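Local coordinates for flocculation protein FLO11 (Saccharomyces cerevisiae, PDB 4UYT), which mediates homotypic cell-cell adhesion of yeast through its N-terminal Flo11 domain during flocculation, and as a whole protein supports substrate adhesion, invasive growth and biofilm formation, at residues 62-72 with 119-130. Numbering follows the deposited sequence.
Sequences KYLWSLKIIGV and FQIQFEYLQGSA
The carbonyl oxygen of E124 is gripped by two backbone donors, W65 N at 2.8 Å and S66 N at 3.1 Å, both lying in the carbonyl plane. With two residues facing one, strand 64-70 bulges here. Farther along, K68 and I70 exchange paired backbone bonds with Q122 and Q120; beyond the bulge, L126 N reaches Y63 O at 2.8 Å. The indole of W65, thrown anti to its own N (chi1 179°), lies against the turn after strand 120-125. G128 CA makes a CH-pi contact over its six-membered ring, 3.7 Å from the centroid, while the E124 carboxylate meets its edge nearly coplanar, OE1 3.3 Å from W65 CD1. A water bridges OE1 and, weakly, W65 NE1. On the face that carries E124, K68 and Q122 run side by side, K68 CE 3.3 Å from Q122 NE2, and another water donates to Q122 OE1 and is held weakly by K68 NZ. The other face is apolar: L67 CD1 sits over the centre of the F123 ring, 3.5 Å from its centroid. L64 CD1 makes a CH-pi contact over the Y125 ring, toward its rim. F97, A99 and F101 of strand 96-104 cover this layer, and Y125 OH is bonded to Y32 OH. A classic beta bulge thus interrupts an antiparallel sheet whose apolar face packs on a second sheet, consistent with the beta-sandwich of a fibronectin type III-like adhesin domain.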
loop_
_atom_site.group_PDB
_atom_site.type_symbol
_atom_site.label_atom_id
_atom_site.label_comp_id
_atom_site.label_asym_id
_atom_site.label_seq_id
_atom_site.Cartn_x
_atom_site.Cartn_y
_atom_site.Cartn_z
ATOM N N LYS A 62 -3.795 1.167 19.962
ATOM C CA LYS A 62 -4.139 2.324 20.772
ATOM C C LYS A 62 -3.371 3.575 20.363
ATOM O O LYS A 62 -3.840 4.700 20.582
ATOM C CB LYS A 62 -3.922 2.037 22.261
ATOM C CG LYS A 62 -2.470 2.044 22.697
ATOM C CD LYS A 62 -2.307 1.489 24.096
ATOM C CE LYS A 62 -0.873 1.627 24.560
ATOM N NZ LYS A 62 -0.687 0.978 25.887
ATOM N N TYR A 63 -2.198 3.398 19.762
ATOM C CA TYR A 63 -1.397 4.544 19.337
ATOM C C TYR A 63 -1.915 5.211 18.058
ATOM O O TYR A 63 -1.485 6.306 17.722
ATOM C CB TYR A 63 0.049 4.118 19.108
ATOM C CG TYR A 63 0.784 3.615 20.328
ATOM C CD1 TYR A 63 1.261 4.502 21.288
ATOM C CD2 TYR A 63 0.989 2.261 20.527
ATOM C CE1 TYR A 63 1.936 4.049 22.407
ATOM C CE2 TYR A 63 1.656 1.798 21.645
ATOM C CZ TYR A 63 2.128 2.699 22.579
ATOM O OH TYR A 63 2.789 2.226 23.686
ATOM N N LEU A 64 -2.807 4.526 17.342
ATOM C CA LEU A 64 -3.276 4.980 16.035
ATOM C C LEU A 64 -4.473 5.928 16.110
ATOM O O LEU A 64 -5.461 5.651 16.780
ATOM C CB LEU A 64 -3.647 3.769 15.193
ATOM C CG LEU A 64 -3.962 4.063 13.722
ATOM C CD1 LEU A 64 -2.711 4.475 12.959
ATOM C CD2 LEU A 64 -4.590 2.846 13.078
ATOM N N TRP A 65 -4.388 7.044 15.381
ATOM C CA TRP A 65 -5.518 7.960 15.205
ATOM C C TRP A 65 -6.224 7.721 13.857
ATOM O O TRP A 65 -7.445 7.602 13.804
ATOM C CB TRP A 65 -5.061 9.415 15.361
ATOM C CG TRP A 65 -6.144 10.410 15.165
ATOM C CD1 TRP A 65 -6.209 11.343 14.185
ATOM C CD2 TRP A 65 -7.323 10.581 15.963
ATOM N NE1 TRP A 65 -7.358 12.096 14.315
ATOM C CE2 TRP A 65 -8.062 11.641 15.397
ATOM C CE3 TRP A 65 -7.838 9.928 17.082
ATOM C CZ2 TRP A 65 -9.272 12.090 15.939
ATOM C CZ3 TRP A 65 -9.044 10.379 17.622
ATOM C CH2 TRP A 65 -9.750 11.438 17.035
ATOM N N SER A 66 -5.455 7.627 12.781
ATOM C CA SER A 66 -6.073 7.407 11.493
ATOM C C SER A 66 -5.106 6.747 10.534
ATOM O O SER A 66 -3.879 6.891 10.634
ATOM C CB SER A 66 -6.574 8.724 10.908
ATOM O OG SER A 66 -5.493 9.585 10.579
ATOM N N LEU A 67 -5.695 6.040 9.582
ATOM C CA LEU A 67 -4.949 5.308 8.565
ATOM C C LEU A 67 -5.814 5.298 7.317
ATOM O O LEU A 67 -6.977 4.899 7.364
ATOM C CB LEU A 67 -4.676 3.888 9.056
ATOM C CG LEU A 67 -3.869 3.012 8.102
ATOM C CD1 LEU A 67 -2.475 3.558 7.908
ATOM C CD2 LEU A 67 -3.814 1.590 8.624
ATOM N N LYS A 68 -5.246 5.741 6.202
ATOM C CA LYS A 68 -6.001 5.733 4.966
ATOM C C LYS A 68 -5.061 5.607 3.812
ATOM O O LYS A 68 -3.910 6.056 3.851
ATOM C CB LYS A 68 -6.866 6.964 4.818
ATOM C CG LYS A 68 -6.169 8.286 4.858
ATOM C CD LYS A 68 -7.183 9.399 4.575
ATOM C CE LYS A 68 -6.609 10.764 4.811
ATOM N NZ LYS A 68 -7.679 11.763 4.536
ATOM N N ILE A 69 -5.580 4.998 2.767
ATOM C CA ILE A 69 -4.895 4.914 1.496
ATOM C C ILE A 69 -5.358 6.139 0.692
ATOM O O ILE A 69 -6.558 6.429 0.610
ATOM C CB ILE A 69 -5.228 3.613 0.758
ATOM C CG1 ILE A 69 -5.145 2.412 1.676
ATOM C CG2 ILE A 69 -4.329 3.473 -0.440
ATOM C CD1 ILE A 69 -5.432 1.091 1.030
ATOM N N ILE A 70 -4.405 6.873 0.136
ATOM C CA ILE A 70 -4.698 8.069 -0.627
ATOM C C ILE A 70 -4.001 8.013 -1.968
ATOM O O ILE A 70 -3.104 7.198 -2.209
ATOM C CB ILE A 70 -4.252 9.339 0.140
ATOM C CG1 ILE A 70 -2.745 9.338 0.457
ATOM C CG2 ILE A 70 -5.085 9.507 1.404
ATOM C CD1 ILE A 70 -2.243 10.624 1.068
ATOM N N GLY A 71 -4.415 8.897 -2.861
ATOM C CA GLY A 71 -3.801 8.960 -4.165
ATOM C C GLY A 71 -4.097 7.741 -5.019
ATOM O O GLY A 71 -3.316 7.411 -5.879
ATOM N N VAL A 72 -5.250 7.093 -4.802
ATOM C CA VAL A 72 -5.564 5.888 -5.530
ATOM C C VAL A 72 -6.189 6.265 -6.873
ATOM O O VAL A 72 -7.106 7.093 -6.954
ATOM C CB VAL A 72 -6.562 4.993 -4.768
ATOM C CG1 VAL A 72 -6.943 3.778 -5.590
ATOM C CG2 VAL A 72 -5.945 4.550 -3.450
ATOM N N PHE A 119 0.238 4.656 -5.065
ATOM C CA PHE A 119 -0.593 5.281 -4.061
ATOM C C PHE A 119 0.271 5.514 -2.825
ATOM O O PHE A 119 1.436 5.126 -2.767
ATOM C CB PHE A 119 -1.853 4.426 -3.763
ATOM C CG PHE A 119 -1.540 3.009 -3.332
ATOM C CD1 PHE A 119 -1.241 2.715 -2.027
ATOM C CD2 PHE A 119 -1.549 1.967 -4.243
ATOM C CE1 PHE A 119 -0.932 1.414 -1.635
ATOM C CE2 PHE A 119 -1.258 0.665 -3.868
ATOM C CZ PHE A 119 -0.956 0.408 -2.551
ATOM N N GLN A 120 -0.337 6.139 -1.825
ATOM C CA GLN A 120 0.315 6.347 -0.549
ATOM C C GLN A 120 -0.580 5.858 0.554
ATOM O O GLN A 120 -1.801 5.766 0.405
ATOM C CB GLN A 120 0.684 7.816 -0.334
ATOM C CG GLN A 120 1.491 8.408 -1.474
ATOM C CD GLN A 120 0.610 8.819 -2.627
ATOM O OE1 GLN A 120 -0.396 9.492 -2.426
ATOM N NE2 GLN A 120 0.962 8.395 -3.848
ATOM N N ILE A 121 0.051 5.549 1.678
ATOM C CA ILE A 121 -0.657 5.203 2.884
ATOM C C ILE A 121 -0.286 6.241 3.938
ATOM O O ILE A 121 0.904 6.410 4.254
ATOM C CB ILE A 121 -0.354 3.768 3.351
ATOM C CG1 ILE A 121 -0.597 2.761 2.214
ATOM C CG2 ILE A 121 -1.210 3.449 4.569
ATOM C CD1 ILE A 121 -0.391 1.318 2.613
ATOM N N GLN A 122 -1.308 6.935 4.442
ATOM C CA GLN A 122 -1.127 8.031 5.374
ATOM C C GLN A 122 -1.427 7.500 6.763
ATOM O O GLN A 122 -2.558 7.101 7.068
ATOM C CB GLN A 122 -2.065 9.173 5.000
ATOM C CG GLN A 122 -2.017 10.391 5.895
ATOM C CD GLN A 122 -3.133 11.363 5.557
ATOM O OE1 GLN A 122 -3.262 11.805 4.426
ATOM N NE2 GLN A 122 -3.967 11.660 6.533
ATOM N N PHE A 123 -0.393 7.547 7.609
ATOM C CA PHE A 123 -0.487 7.127 8.998
ATOM C C PHE A 123 -0.500 8.371 9.889
ATOM O O PHE A 123 0.316 9.284 9.715
ATOM C CB PHE A 123 0.755 6.335 9.395
ATOM C CG PHE A 123 0.876 4.954 8.784
ATOM C CD1 PHE A 123 1.262 4.791 7.462
ATOM C CD2 PHE A 123 0.682 3.820 9.555
ATOM C CE1 PHE A 123 1.396 3.522 6.921
ATOM C CE2 PHE A 123 0.861 2.549 9.033
ATOM C CZ PHE A 123 1.231 2.402 7.720
ATOM N N GLU A 124 -1.380 8.366 10.875
ATOM C CA GLU A 124 -1.331 9.360 11.937
ATOM C C GLU A 124 -1.407 8.607 13.243
ATOM O O GLU A 124 -2.460 8.091 13.619
ATOM C CB GLU A 124 -2.495 10.363 11.846
ATOM C CG GLU A 124 -2.467 11.271 10.633
ATOM C CD GLU A 124 -3.639 12.250 10.580
ATOM O OE1 GLU A 124 -4.508 12.252 11.482
ATOM O OE2 GLU A 124 -3.696 13.026 9.606
ATOM N N TYR A 125 -0.287 8.604 13.962
ATOM C CA TYR A 125 -0.227 8.101 15.313
ATOM C C TYR A 125 -0.184 9.264 16.300
ATOM O O TYR A 125 0.261 10.370 15.982
ATOM C CB TYR A 125 1.037 7.273 15.509
ATOM C CG TYR A 125 1.128 5.978 14.718
ATOM C CD1 TYR A 125 0.574 4.806 15.221
ATOM C CD2 TYR A 125 1.875 5.891 13.543
ATOM C CE1 TYR A 125 0.698 3.590 14.558
ATOM C CE2 TYR A 125 2.022 4.680 12.885
ATOM C CZ TYR A 125 1.440 3.523 13.391
ATOM O OH TYR A 125 1.593 2.285 12.794
ATOM N N LEU A 126 -0.662 9.006 17.505
ATOM C CA LEU A 126 -0.524 9.954 18.613
ATOM C C LEU A 126 -1.250 11.276 18.387
ATOM O O LEU A 126 -0.879 12.285 18.981
ATOM C CB LEU A 126 0.959 10.252 18.933
ATOM C CG LEU A 126 1.867 9.136 19.448
ATOM C CD1 LEU A 126 3.143 9.751 20.005
ATOM C CD2 LEU A 126 1.191 8.293 20.520
ATOM N N GLN A 127 -2.284 11.281 17.559
ATOM C CA GLN A 127 -3.125 12.452 17.371
ATOM C C GLN A 127 -4.457 12.171 18.019
ATOM O O GLN A 127 -4.761 11.027 18.372
ATOM C CB GLN A 127 -3.291 12.781 15.886
ATOM C CG GLN A 127 -1.999 13.212 15.198
ATOM C CD GLN A 127 -1.370 14.459 15.802
ATOM O OE1 GLN A 127 -0.146 14.593 15.851
ATOM N NE2 GLN A 127 -2.203 15.373 16.270
ATOM N N GLY A 128 -5.248 13.219 18.210
ATOM C CA GLY A 128 -6.543 13.057 18.837
ATOM C C GLY A 128 -6.386 12.378 20.182
ATOM O O GLY A 128 -5.445 12.670 20.939
ATOM N N SER A 129 -7.288 11.440 20.464
ATOM C CA SER A 129 -7.286 10.742 21.736
ATOM C C SER A 129 -6.100 9.796 21.889
ATOM O O SER A 129 -5.796 9.369 22.988
ATOM C CB SER A 129 -8.608 9.989 21.932
ATOM O OG SER A 129 -8.874 9.114 20.855
ATOM N N ALA A 130 -5.416 9.471 20.798
ATOM C CA ALA A 130 -4.219 8.624 20.905
ATOM C C ALA A 130 -3.000 9.353 21.464
ATOM O O ALA A 130 -2.021 8.718 21.856
ATOM C CB ALA A 130 -3.883 8.024 19.557
HETATM O O HOH W 1 -7.505 12.727 11.021
HETATM O O HOH W 2 -4.511 9.049 8.056
HETATM O O HOH W 3 -5.238 13.286 3.151
HETATM O O HOH W 4 -0.780 8.787 -6.112
#